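Local coordinates for protein transcriptional regulator, LacI family (Arthrobacter sp., PDB 4RKQ) that probably regulates transcription as a LacI-family regulator, its periplasmic-binding-protein-like part expected to sense a sugar or related small effector, at residues 18-23 with 46-51; 25-30 with 197-202; 59-64 with 79-84; 72-77 with 92-97. One frame throughout, in Å; residues are numbered along the deposited sequence.

Contact 1: 18-23 with 46-51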
loop_
_atom_site.group_PDB
_atom_site.type_symbol
_atom_site.label_atom_id
_atom_site.label_comp_id
_atom_site.label_asym_id
_atom_site.label_seq_id
_atom_site.Cartn_x
_atom_site.Cartn_y
_atom_site.Cartn_z
ATOM N N VAL A 18 -9.271 18.786 5.115
ATOM C CA VAL A 18 -10.084 17.645 4.779
ATOM C C VAL A 18 -9.555 16.381 5.481
ATOM O O VAL A 18 -8.349 16.117 5.540
ATOM C CB VAL A 18 -10.119 17.370 3.270
ATOM C CG1 VAL A 18 -11.057 16.219 3.003
ATOM C CG2 VAL A 18 -10.675 18.576 2.558
ATOM N N GLY A 19 -10.466 15.651 6.080
ATOM C CA GLY A 19 -10.114 14.359 6.722
ATOM C C GLY A 19 -10.447 13.201 5.808
ATOM O O GLY A 19 -11.467 13.203 5.142
ATOM N N LEU A 20 -9.557 12.210 5.755
ATOM C CA LEU A 20 -9.763 11.027 4.981
ATOM C C LEU A 20 -9.795 9.860 5.956
ATOM O O LEU A 20 -8.828 9.609 6.683
ATOM C CB LEU A 20 -8.571 10.880 4.031
ATOM C CG LEU A 20 -8.453 10.126 2.748
ATOM C CD1 LEU A 20 -9.724 10.170 1.920
ATOM C CD2 LEU A 20 -7.260 10.794 2.032
ATOM N N ALA A 21 -10.902 9.144 5.969
ATOM C CA ALA A 21 -11.065 7.982 6.858
ATOM C C ALA A 21 -10.950 6.657 6.028
ATOM O O ALA A 21 -11.684 6.442 5.048
ATOM C CB ALA A 21 -12.400 8.069 7.575
ATOM N N ILE A 22 -10.001 5.809 6.374
ATOM C CA ILE A 22 -9.872 4.529 5.694
ATOM C C ILE A 22 -9.806 3.398 6.727
ATOM O O ILE A 22 -9.226 3.600 7.770
ATOM C CB ILE A 22 -8.668 4.459 4.763
ATOM C CG1 ILE A 22 -7.463 4.956 5.481
ATOM C CG2 ILE A 22 -8.921 5.345 3.521
ATOM C CD1 ILE A 22 -6.180 4.538 4.828
ATOM N N PRO A 23 -10.411 2.249 6.405
ATOM C CA PRO A 23 -10.500 1.169 7.375
ATOM C C PRO A 23 -9.207 0.421 7.614
ATOM O O PRO A 23 -9.113 -0.250 8.586
ATOM C CB PRO A 23 -11.528 0.216 6.769
ATOM C CG PRO A 23 -11.566 0.528 5.344
ATOM C CD PRO A 23 -11.185 1.963 5.191
ATOM N N TRP A 46 -5.192 22.596 -0.222
ATOM C CA TRP A 46 -5.861 22.076 0.980
ATOM C C TRP A 46 -4.877 21.275 1.884
ATOM O O TRP A 46 -3.901 20.715 1.406
ATOM C CB TRP A 46 -6.989 21.171 0.537
ATOM C CG TRP A 46 -8.096 21.818 -0.134
ATOM C CD1 TRP A 46 -8.270 23.166 -0.378
ATOM C CD2 TRP A 46 -9.282 21.164 -0.599
ATOM N NE1 TRP A 46 -9.492 23.360 -0.996
ATOM C CE2 TRP A 46 -10.105 22.150 -1.177
ATOM C CE3 TRP A 46 -9.702 19.819 -0.630
ATOM C CZ2 TRP A 46 -11.345 21.853 -1.723
ATOM C CZ3 TRP A 46 -10.911 19.522 -1.219
ATOM C CH2 TRP A 46 -11.734 20.547 -1.730
ATOM N N HIS A 47 -5.155 21.250 3.185
ATOM C CA HIS A 47 -4.487 20.360 4.130
ATOM C C HIS A 47 -5.300 19.065 4.159
ATOM O O HIS A 47 -6.536 19.133 4.122
ATOM C CB HIS A 47 -4.617 20.901 5.566
ATOM C CG HIS A 47 -3.978 22.228 5.836
ATOM N ND1 HIS A 47 -2.618 22.428 5.793
ATOM C CD2 HIS A 47 -4.513 23.385 6.298
ATOM C CE1 HIS A 47 -2.344 23.670 6.146
ATOM N NE2 HIS A 47 -3.476 24.274 6.456
ATOM N N VAL A 48 -4.647 17.911 4.300
ATOM C CA VAL A 48 -5.335 16.626 4.424
ATOM C C VAL A 48 -4.688 15.830 5.570
ATOM O O VAL A 48 -3.454 15.786 5.716
ATOM C CB VAL A 48 -5.238 15.755 3.151
ATOM C CG1 VAL A 48 -6.021 14.452 3.300
ATOM C CG2 VAL A 48 -5.737 16.493 1.922
ATOM N N VAL A 49 -5.523 15.222 6.386
ATOM C CA VAL A 49 -5.063 14.266 7.402
ATOM C C VAL A 49 -5.813 12.919 7.232
ATOM O O VAL A 49 -7.032 12.882 6.983
ATOM C CB VAL A 49 -5.274 14.766 8.827
ATOM C CG1 VAL A 49 -4.222 15.829 9.154
ATOM C CG2 VAL A 49 -6.680 15.312 9.013
ATOM N N VAL A 50 -5.067 11.824 7.372
ATOM C CA VAL A 50 -5.610 10.488 7.186
ATOM C C VAL A 50 -5.751 9.821 8.554
ATOM O O VAL A 50 -4.821 9.917 9.361
ATOM C CB VAL A 50 -4.675 9.657 6.275
ATOM C CG1 VAL A 50 -5.164 8.224 6.200
ATOM C CG2 VAL A 50 -4.652 10.276 4.883
ATOM N N ASP A 51 -6.913 9.230 8.826
ATOM C CA ASP A 51 -7.102 8.374 10.016
ATOM C C ASP A 51 -7.349 6.930 9.502
ATOM O O ASP A 51 -8.406 6.658 8.875
ATOM C CB ASP A 51 -8.297 8.842 10.806
ATOM C CG ASP A 51 -8.513 8.057 12.119
ATOM O OD1 ASP A 51 -8.014 6.923 12.282
ATOM O OD2 ASP A 51 -9.230 8.593 12.982
#

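Contact 2: 25-30 with 197-202. With EDO (1,2-ethanediol), chain F.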
loop_
_atom_site.group_PDB
_atom_site.type_symbol
_atom_site.label_atom_id
_atom_site.label_comp_id
_atom_site.label_asym_id
_atom_site.label_seq_id
_atom_site.Cartn_x
_atom_site.Cartn_y
_atom_site.Cartn_z
ATOM N N LEU A 25 -4.718 0.158 6.084
ATOM C CA LEU A 25 -3.654 0.490 5.128
ATOM C C LEU A 25 -2.951 -0.782 4.620
ATOM O O LEU A 25 -1.961 -0.725 3.928
ATOM C CB LEU A 25 -2.630 1.380 5.809
ATOM C CG LEU A 25 -3.028 2.855 6.031
ATOM C CD1 LEU A 25 -2.117 3.523 7.038
ATOM C CD2 LEU A 25 -2.992 3.585 4.712
ATOM N N THR A 26 -3.528 -1.925 4.929
ATOM C CA THR A 26 -2.967 -3.215 4.541
ATOM C C THR A 26 -3.574 -3.815 3.284
ATOM O O THR A 26 -2.980 -4.714 2.699
ATOM C CB THR A 26 -3.103 -4.244 5.710
ATOM O OG1 THR A 26 -4.482 -4.406 6.057
ATOM C CG2 THR A 26 -2.320 -3.755 6.941
ATOM N N ASN A 27 -4.764 -3.380 2.894
ATOM C CA ASN A 27 -5.297 -3.699 1.578
ATOM C C ASN A 27 -4.790 -2.603 0.670
ATOM O O ASN A 27 -5.112 -1.446 0.902
ATOM C CB ASN A 27 -6.803 -3.702 1.630
ATOM C CG ASN A 27 -7.436 -3.845 0.255
ATOM O OD1 ASN A 27 -6.769 -3.762 -0.783
ATOM N ND2 ASN A 27 -8.742 -4.000 0.244
ATOM N N PRO A 28 -3.931 -2.938 -0.308
ATOM C CA PRO A 28 -3.282 -1.885 -1.101
ATOM C C PRO A 28 -4.228 -0.912 -1.816
ATOM O O PRO A 28 -3.790 0.186 -2.207
ATOM C CB PRO A 28 -2.452 -2.664 -2.113
ATOM C CG PRO A 28 -2.153 -3.940 -1.416
ATOM C CD PRO A 28 -3.400 -4.265 -0.640
ATOM N N TYR A 29 -5.501 -1.278 -1.989
ATOM C CA TYR A 29 -6.466 -0.325 -2.505
ATOM C C TYR A 29 -6.479 0.950 -1.678
ATOM O O TYR A 29 -6.539 2.027 -2.228
ATOM C CB TYR A 29 -7.876 -0.930 -2.525
ATOM C CG TYR A 29 -8.874 0.100 -2.966
ATOM C CD1 TYR A 29 -8.926 0.495 -4.290
ATOM C CD2 TYR A 29 -9.710 0.743 -2.060
ATOM C CE1 TYR A 29 -9.795 1.490 -4.695
ATOM C CE2 TYR A 29 -10.606 1.730 -2.468
ATOM C CZ TYR A 29 -10.615 2.121 -3.788
ATOM O OH TYR A 29 -11.478 3.109 -4.225
ATOM N N PHE A 30 -6.449 0.845 -0.350
ATOM C CA PHE A 30 -6.707 2.021 0.472
ATOM C C PHE A 30 -5.585 3.045 0.438
ATOM O O PHE A 30 -5.873 4.229 0.286
ATOM C CB PHE A 30 -7.199 1.666 1.885
ATOM C CG PHE A 30 -8.584 1.064 1.888
ATOM C CD1 PHE A 30 -9.658 1.798 1.465
ATOM C CD2 PHE A 30 -8.780 -0.276 2.189
ATOM C CE1 PHE A 30 -10.907 1.245 1.403
ATOM C CE2 PHE A 30 -10.034 -0.829 2.166
ATOM C CZ PHE A 30 -11.111 -0.064 1.774
ATOM N N ALA A 197 -12.553 -12.797 -8.419
ATOM C CA ALA A 197 -12.296 -12.529 -7.028
ATOM C C ALA A 197 -12.894 -11.198 -6.639
ATOM O O ALA A 197 -12.930 -10.266 -7.422
ATOM C CB ALA A 197 -10.807 -12.540 -6.757
ATOM N N PHE A 198 -13.345 -11.147 -5.399
ATOM C CA PHE A 198 -13.902 -9.957 -4.779
ATOM C C PHE A 198 -13.044 -8.717 -5.039
ATOM O O PHE A 198 -13.560 -7.659 -5.341
ATOM C CB PHE A 198 -14.046 -10.228 -3.260
ATOM C CG PHE A 198 -14.513 -9.055 -2.497
ATOM C CD1 PHE A 198 -15.864 -8.762 -2.411
ATOM C CD2 PHE A 198 -13.597 -8.202 -1.880
ATOM C CE1 PHE A 198 -16.302 -7.634 -1.719
ATOM C CE2 PHE A 198 -14.038 -7.071 -1.184
ATOM C CZ PHE A 198 -15.386 -6.787 -1.100
ATOM N N ASN A 199 -11.730 -8.849 -4.874
ATOM C CA ASN A 199 -10.847 -7.803 -5.239
ATOM C C ASN A 199 -9.474 -8.329 -5.609
ATOM O O ASN A 199 -9.195 -9.545 -5.474
ATOM C CB ASN A 199 -10.736 -6.744 -4.097
ATOM C CG ASN A 199 -10.201 -7.314 -2.796
ATOM O OD1 ASN A 199 -9.644 -8.404 -2.746
ATOM N ND2 ASN A 199 -10.367 -6.548 -1.724
ATOM N N ASP A 200 -8.619 -7.400 -6.034
ATOM C CA ASP A 200 -7.218 -7.715 -6.429
ATOM C C ASP A 200 -6.350 -8.351 -5.354
ATOM O O ASP A 200 -5.569 -9.239 -5.653
ATOM C CB ASP A 200 -6.490 -6.484 -6.957
ATOM C CG ASP A 200 -7.003 -5.997 -8.325
ATOM O OD1 ASP A 200 -7.827 -6.691 -8.929
ATOM O OD2 ASP A 200 -6.544 -4.903 -8.778
ATOM N N LEU A 201 -6.450 -7.891 -4.110
ATOM C CA LEU A 201 -5.685 -8.487 -3.038
ATOM C C LEU A 201 -6.041 -9.980 -2.892
ATOM O O LEU A 201 -5.149 -10.844 -2.800
ATOM C CB LEU A 201 -5.988 -7.768 -1.733
ATOM C CG LEU A 201 -5.268 -8.330 -0.527
ATOM C CD1 LEU A 201 -3.783 -8.242 -0.736
ATOM C CD2 LEU A 201 -5.715 -7.633 0.764
ATOM N N MET A 202 -7.342 -10.283 -2.893
ATOM C CA MET A 202 -7.772 -11.692 -2.839
ATOM C C MET A 202 -7.313 -12.422 -4.115
ATOM O O MET A 202 -6.869 -13.547 -4.057
ATOM C CB MET A 202 -9.291 -11.801 -2.581
ATOM C CG MET A 202 -9.733 -11.310 -1.176
ATOM S SD MET A 202 -11.485 -11.548 -0.820
ATOM C CE MET A 202 -11.434 -13.231 -0.255
HETATM C C1 EDO F . -11.708 -2.913 -1.507
HETATM O O1 EDO F . -10.557 -3.544 -2.099
HETATM C C2 EDO F . -12.353 -1.936 -2.465
HETATM O O2 EDO F . -12.862 -2.734 -3.541
HETATM O O HOH W 1 -7.442 -4.978 -3.461
#

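Contact 3: 59-64 with 79-84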
loop_
_atom_site.group_PDB
_atom_site.type_symbol
_atom_site.label_atom_id
_atom_site.label_comp_id
_atom_site.label_asym_id
_atom_site.label_seq_id
_atom_site.Cartn_x
_atom_site.Cartn_y
_atom_site.Cartn_z
ATOM N N SER A 59 -14.220 2.137 14.754
ATOM C CA SER A 59 -15.157 2.099 13.633
ATOM C C SER A 59 -14.984 3.384 12.770
ATOM O O SER A 59 -14.312 4.334 13.201
ATOM C CB SER A 59 -16.590 2.082 14.167
ATOM O OG SER A 59 -16.931 3.357 14.747
ATOM N N GLY A 60 -15.638 3.420 11.617
ATOM C CA GLY A 60 -15.680 4.634 10.809
ATOM C C GLY A 60 -16.300 5.795 11.561
ATOM O O GLY A 60 -15.918 6.929 11.338
ATOM N N LEU A 61 -17.262 5.553 12.474
ATOM C CA LEU A 61 -17.787 6.635 13.286
ATOM C C LEU A 61 -16.724 7.215 14.224
ATOM O O LEU A 61 -16.609 8.444 14.362
ATOM C CB LEU A 61 -19.049 6.188 14.060
ATOM C CG LEU A 61 -19.778 7.190 14.895
ATOM C CD1 LEU A 61 -20.273 8.283 13.949
ATOM C CD2 LEU A 61 -20.941 6.538 15.636
ATOM N N ASP A 62 -15.929 6.371 14.849
ATOM C CA ASP A 62 -14.835 6.859 15.678
ATOM C C ASP A 62 -13.853 7.745 14.858
ATOM O O ASP A 62 -13.348 8.734 15.369
ATOM C CB ASP A 62 -14.026 5.720 16.245
ATOM C CG ASP A 62 -14.804 4.895 17.251
ATOM O OD1 ASP A 62 -15.466 5.492 18.115
ATOM O OD2 ASP A 62 -14.736 3.655 17.184
ATOM N N ALA A 63 -13.604 7.353 13.613
ATOM C CA ALA A 63 -12.692 8.081 12.771
ATOM C C ALA A 63 -13.248 9.470 12.543
ATOM O O ALA A 63 -12.546 10.452 12.706
ATOM C CB ALA A 63 -12.456 7.360 11.455
ATOM N N VAL A 64 -14.530 9.554 12.247
ATOM C CA VAL A 64 -15.170 10.847 11.977
ATOM C C VAL A 64 -15.234 11.687 13.224
ATOM O O VAL A 64 -14.945 12.863 13.165
ATOM C CB VAL A 64 -16.560 10.684 11.365
ATOM C CG1 VAL A 64 -17.308 12.016 11.361
ATOM C CG2 VAL A 64 -16.439 10.134 9.953
ATOM N N GLY A 79 -17.560 1.913 6.487
ATOM C CA GLY A 79 -18.018 0.578 6.932
ATOM C C GLY A 79 -19.421 0.529 7.480
ATOM O O GLY A 79 -19.705 -0.246 8.377
ATOM N N GLY A 80 -20.299 1.392 6.971
ATOM C CA GLY A 80 -21.721 1.382 7.322
ATOM C C GLY A 80 -22.164 2.497 8.249
ATOM O O GLY A 80 -23.321 2.547 8.595
ATOM N N TYR A 81 -21.265 3.416 8.628
ATOM C CA TYR A 81 -21.604 4.476 9.580
ATOM C C TYR A 81 -21.865 5.848 8.952
ATOM O O TYR A 81 -21.834 6.860 9.657
ATOM C CB TYR A 81 -20.500 4.592 10.656
ATOM C CG TYR A 81 -20.504 3.468 11.641
ATOM C CD1 TYR A 81 -21.398 3.463 12.703
ATOM C CD2 TYR A 81 -19.657 2.391 11.493
ATOM C CE1 TYR A 81 -21.417 2.425 13.621
ATOM C CE2 TYR A 81 -19.672 1.320 12.396
ATOM C CZ TYR A 81 -20.554 1.358 13.456
ATOM O OH TYR A 81 -20.601 0.345 14.351
ATOM N N ALA A 82 -22.137 5.881 7.648
ATOM C CA ALA A 82 -22.367 7.138 6.915
ATOM C C ALA A 82 -23.364 8.061 7.566
ATOM O O ALA A 82 -23.109 9.253 7.731
ATOM C CB ALA A 82 -22.818 6.837 5.492
ATOM N N ASP A 83 -24.530 7.538 7.887
ATOM C CA ASP A 83 -25.596 8.362 8.411
ATOM C C ASP A 83 -25.251 8.981 9.769
ATOM O O ASP A 83 -25.431 10.207 9.999
ATOM C CB ASP A 83 -26.905 7.557 8.479
ATOM C CG ASP A 83 -28.119 8.454 8.624
ATOM O OD1 ASP A 83 -28.390 9.305 7.719
ATOM O OD2 ASP A 83 -28.780 8.334 9.662
ATOM N N GLN A 84 -24.781 8.132 10.685
ATOM C CA GLN A 84 -24.369 8.595 11.994
ATOM C C GLN A 84 -23.176 9.555 11.934
ATOM O O GLN A 84 -23.121 10.530 12.664
ATOM C CB GLN A 84 -24.012 7.418 12.892
ATOM C CG GLN A 84 -25.224 6.556 13.262
ATOM C CD GLN A 84 -24.851 5.298 14.023
ATOM O OE1 GLN A 84 -24.954 4.194 13.504
ATOM N NE2 GLN A 84 -24.406 5.465 15.259
#

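Contact 4: 72-77 with 92-97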
loop_
_atom_site.group_PDB
_atom_site.type_symbol
_atom_site.label_atom_id
_atom_site.label_comp_id
_atom_site.label_asym_id
_atom_site.label_seq_id
_atom_site.Cartn_x
_atom_site.Cartn_y
_atom_site.Cartn_z
ATOM N N ASP A 72 -12.860 20.439 7.875
ATOM C CA ASP A 72 -14.034 21.089 7.365
ATOM C C ASP A 72 -14.939 20.111 6.653
ATOM O O ASP A 72 -16.075 20.446 6.312
ATOM C CB ASP A 72 -13.608 22.141 6.362
ATOM C CG ASP A 72 -12.777 23.228 6.987
ATOM O OD1 ASP A 72 -13.076 23.643 8.131
ATOM O OD2 ASP A 72 -11.775 23.605 6.358
ATOM N N ALA A 73 -14.438 18.907 6.408
ATOM C CA ALA A 73 -15.163 17.907 5.609
ATOM C C ALA A 73 -14.434 16.596 5.740
ATOM O O ALA A 73 -13.229 16.591 6.060
ATOM C CB ALA A 73 -15.193 18.303 4.134
ATOM N N VAL A 74 -15.122 15.507 5.410
ATOM C CA VAL A 74 -14.491 14.185 5.448
ATOM C C VAL A 74 -14.833 13.434 4.196
ATOM O O VAL A 74 -15.948 13.506 3.743
ATOM C CB VAL A 74 -14.943 13.358 6.658
ATOM C CG1 VAL A 74 -14.410 11.925 6.595
ATOM C CG2 VAL A 74 -14.521 14.037 7.963
ATOM N N ILE A 75 -13.840 12.725 3.667
ATOM C CA ILE A 75 -14.017 11.775 2.561
ATOM C C ILE A 75 -13.616 10.422 3.154
ATOM O O ILE A 75 -12.525 10.297 3.749
ATOM C CB ILE A 75 -13.065 12.124 1.413
ATOM C CG1 ILE A 75 -13.549 13.387 0.740
ATOM C CG2 ILE A 75 -13.023 10.964 0.390
ATOM C CD1 ILE A 75 -12.466 13.998 -0.155
ATOM N N GLY A 76 -14.478 9.418 3.059
ATOM C CA GLY A 76 -14.149 8.149 3.687
ATOM C C GLY A 76 -14.896 6.906 3.257
ATOM O O GLY A 76 -15.979 6.979 2.671
ATOM N N TYR A 77 -14.278 5.782 3.572
ATOM C CA TYR A 77 -14.916 4.485 3.565
ATOM C C TYR A 77 -15.240 4.208 5.024
ATOM O O TYR A 77 -14.352 4.005 5.833
ATOM C CB TYR A 77 -13.972 3.434 3.013
ATOM C CG TYR A 77 -13.852 3.404 1.521
ATOM C CD1 TYR A 77 -13.019 4.322 0.826
ATOM C CD2 TYR A 77 -14.542 2.474 0.788
ATOM C CE1 TYR A 77 -12.904 4.273 -0.549
ATOM C CE2 TYR A 77 -14.435 2.431 -0.577
ATOM C CZ TYR A 77 -13.617 3.298 -1.234
ATOM O OH TYR A 77 -13.566 3.227 -2.594
ATOM N N ARG A 92 -20.829 20.143 8.160
ATOM C CA ARG A 92 -19.535 19.830 7.556
ATOM C C ARG A 92 -19.739 18.561 6.687
ATOM O O ARG A 92 -20.200 17.539 7.156
ATOM C CB ARG A 92 -18.448 19.612 8.636
ATOM C CG ARG A 92 -18.249 20.785 9.588
ATOM C CD ARG A 92 -17.394 20.448 10.796
ATOM N NE ARG A 92 -18.167 19.645 11.738
ATOM C CZ ARG A 92 -17.855 19.461 13.006
ATOM N NH1 ARG A 92 -16.735 19.984 13.511
ATOM N NH2 ARG A 92 -18.636 18.688 13.757
ATOM N N PRO A 93 -19.481 18.662 5.389
ATOM C CA PRO A 93 -19.909 17.602 4.471
ATOM C C PRO A 93 -19.091 16.318 4.602
ATOM O O PRO A 93 -17.856 16.368 4.764
ATOM C CB PRO A 93 -19.717 18.230 3.066
ATOM C CG PRO A 93 -18.886 19.443 3.259
ATOM C CD PRO A 93 -18.986 19.873 4.692
ATOM N N LEU A 94 -19.814 15.207 4.655
ATOM C CA LEU A 94 -19.246 13.900 4.488
ATOM C C LEU A 94 -19.497 13.404 3.070
ATOM O O LEU A 94 -20.634 13.440 2.589
ATOM C CB LEU A 94 -19.883 12.938 5.470
ATOM C CG LEU A 94 -19.508 11.476 5.367
ATOM C CD1 LEU A 94 -18.026 11.262 5.675
ATOM C CD2 LEU A 94 -20.383 10.690 6.340
ATOM N N ILE A 95 -18.411 12.943 2.430
ATOM C CA ILE A 95 -18.498 12.169 1.219
ATOM C C ILE A 95 -18.081 10.745 1.555
ATOM O O ILE A 95 -16.917 10.493 1.848
ATOM C CB ILE A 95 -17.566 12.735 0.134
ATOM C CG1 ILE A 95 -18.023 14.178 -0.171
ATOM C CG2 ILE A 95 -17.643 11.867 -1.117
ATOM C CD1 ILE A 95 -17.104 14.919 -1.042
ATOM N N VAL A 96 -19.018 9.823 1.477
ATOM C CA VAL A 96 -18.730 8.367 1.611
ATOM C C VAL A 96 -18.661 7.618 0.309
ATOM O O VAL A 96 -19.325 7.964 -0.660
ATOM C CB VAL A 96 -19.789 7.654 2.497
ATOM C CG1 VAL A 96 -19.706 8.123 3.930
ATOM C CG2 VAL A 96 -21.202 7.865 1.959
ATOM N N LEU A 97 -17.878 6.547 0.291
ATOM C CA LEU A 97 -17.807 5.705 -0.854
ATOM C C LEU A 97 -18.259 4.302 -0.536
ATOM O O LEU A 97 -18.031 3.786 0.566
ATOM C CB LEU A 97 -16.367 5.600 -1.341
ATOM C CG LEU A 97 -15.832 6.899 -1.905
ATOM C CD1 LEU A 97 -15.216 7.806 -0.844
ATOM C CD2 LEU A 97 -14.841 6.562 -2.997
#

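Contact 1: 18-23 with 46-51
Five backbone hydrogen bonds join strand 18-22 to strand 47-51 in parallel register. Val18 N donates to His47 O, Val18 O takes Val49 N, Leu20 N reaches Val49 O at 2.9 Å, Leu20 O takes Asp51 N, and Ile22 N ends on Asp51 O. All are nearly straight, the best at 168°. Val18, Leu20 and Ile22 bond to this neighbour, while Gly19 and Ala21 turn their N-H and C=O to segment 72-77. Four of the five acceptors also receive a CA-H, as at Val18 O, 3.3 Å from Val48 CA.

On the face carrying Val18, Leu20, Val48 and Val50, Leu20 lies alongside Val50, its CD2 3.9 Å from Val50 CG2, and the Leu20 side chain crosses that of Val48 obliquely, CD2 meeting Val48 CG1. Val18 holds CG1 anti to the backbone N (chi1 -177°), which leaves CG2 to press on the six-membered part of the indole, 3.6 Å from Trp46 CE3. Beta-branched valines suit such extended backbone. Gly19 and Ala21 keep the opposite face low, and there Ala63 of helix 60-67 comes down on Ala21. Asp51, buried on that face, is probably ionised, its carboxylate salt-bridged to Arg58 and hydrogen-bonded to His66.

The pair belongs to a right-handed beta-alpha-beta unit of the Rossmann-like fold, whose helix 29-43 covers Leu20 and Val48. Leu257 of helix 246-262 meets Val18 and Trp46, and strand 47-52, outermost within this chain, hydrogen-bonds through the Val50 backbone to the second subunit, where Val50 also packs on Val50 of that subunit.

Contact 2: 25-30 with 197-202
Asn27 holds CG anti to its backbone N (chi1 172°), whereas Asn199 puts CG in the crowded position between N and the carbonyl carbon (chi1 61°); so turned, the two amides meet tip to tip, their planes 71° apart. Asn27 ND2 and Asn199 ND2 stand 3.6 Å apart and cannot bond each other. Instead both donate to one hydroxyl of 1,2-ethanediol, Asn27 ND2 lying 3.0 Å from EDO O1. Each oxygen faces its own backbone: Asn199 OD1, at the N-cap of helix 200-212, takes Met202 N at 3.0 Å, and Asn27 OD1 accepts from Tyr29 N, the donor standing above the carbonyl plane. A water links the sides, donating to Asn27 OD1 and accepting from Leu201 N.

Beside this polar patch Leu201 supplies the apolar part: its CD1 is 4.0 Å from Pro28 CD, and CD2 rests against the CA of Asn27. The diol also lays C2 over one face of the Tyr29 ring.

Asp227 and Arg151 also bond the diol, which probably comes from the crystallisation liquor. With capping fixing each amide's outward end, two N-H donors converge on one oxygen, and the site may mark the pocket of a hydroxyl-rich effector.

Contact 3: 59-64 with 79-84
Two helix starts meet here, those of helix 60-67 and helix 82-89, which lie next to each other against the same sheet. The first is closed by a capping box. Ser59, at the N-cap, places OG between its backbone N and carbonyl carbon (chi1 70°), where OG accepts from Asp62 N at 3.2 Å in a nearly straight bond (165° at the hydrogen). In return Ser59 N donates to Asp62 OD2 at 2.9 Å, on the anti lone pair of that oxygen. Serine suits the position because its short hydroxyl can turn back to the first turn of the helix, and the aspartate carboxylate should also be favoured by the positive end of the helix dipole.

Tyr81 holds the N-cap position of the second helix, and its ring is the surface on which the first helix start rests. Ser59 CB comes within 3.6 Å of Tyr81 CE2, with Ser59 OG over one ring face toward the rim, and Leu61 CB approaches obliquely, 3.8 Å from Tyr81 CD1. The backbone N of Gly60 also lies obliquely to the ring, 4.2 Å from Tyr81 CD2.

In the alternating strand-helix fold, helix 60-67 is followed by strand 73-76; the chain then turns at Gly79 and Gly80, whose positive phi angles favour glycine, into helix 82-89. Glu99 accepts from the backbone N of Gly80 and of Ala82, bracing that turn.

Leu61 also reaches Gln84, one turn beyond Tyr81; with CG anti to the backbone N (chi1 -177°), it crosses the extended Gln84 side chain at about a right angle. Its CD2 lies 3.6 Å from Gln84 NE2.

Contact 4: 72-77 with 92-97
The Tyr77 ring offers one face to Leu97, whose CB sits over it 3.8 Å from the ring centroid and 18° off the normal, a CH-pi contact displaced toward the rim at CZ. Leu97 CD2 continues past the same ring to the hydroxyl, 3.6 Å from Tyr77 OH. That hydroxyl is hydrogen-bonded to Tyr29, and the rings of Phe30 and Phe33 meet Tyr77 edge-to-face, so Tyr77 belongs to an aromatic cluster held by a hydroxyl-hydroxyl bond.

Behind it, strands 73-76 and 94-97 run parallel within 1°, joined by four backbone bonds. Val74 N donates to Pro93 O, Ile95 N to Val74 O at 2.8 Å and 172°, Gly76 N to Ile95 O, and Leu97 N to Gly76 O. They are the two strands of a beta-alpha-beta unit of the Rossmann-like fold, with helix 82-89 as the crossover.

Val74 and Leu94 lie side by side under that helix, Val74 CG1 3.8 Å from Leu94 CD1. Beta-branched Ile75 and Ile95, suited to extended backbone, pair on the other face, where the Ile75 and Leu97 side chains cross obliquely, Ile75 CG2 lying 4.0 Å from Leu97 CD1. At the strand entrance, Pro93, with no N-H to give, still supplies its carbonyl, and its CG packs 4.0 Å from Ala73 CB.

From the N terminus, strand 17-22 leads through helix 29-43 to strand 47-52, and contact 1 closes that loop. Contact 2 opens at 25-30, inside it, and does not close until 197-202, so the two cross; contacts 3 and 4 both nest within the long loop of contact 2. They follow contact 1 in series and cross each other, contact 3 closing the loop from helix 60-67 to helix 82-89 and contact 4 that from strand 73-76 to strand 94-97. Contacts 1 and 4 share one sheet through bonded strands 17-22 and 73-76, and contact 3 joins the helices lying over it. Contact 2 bridges this half to the start of helix 200-212.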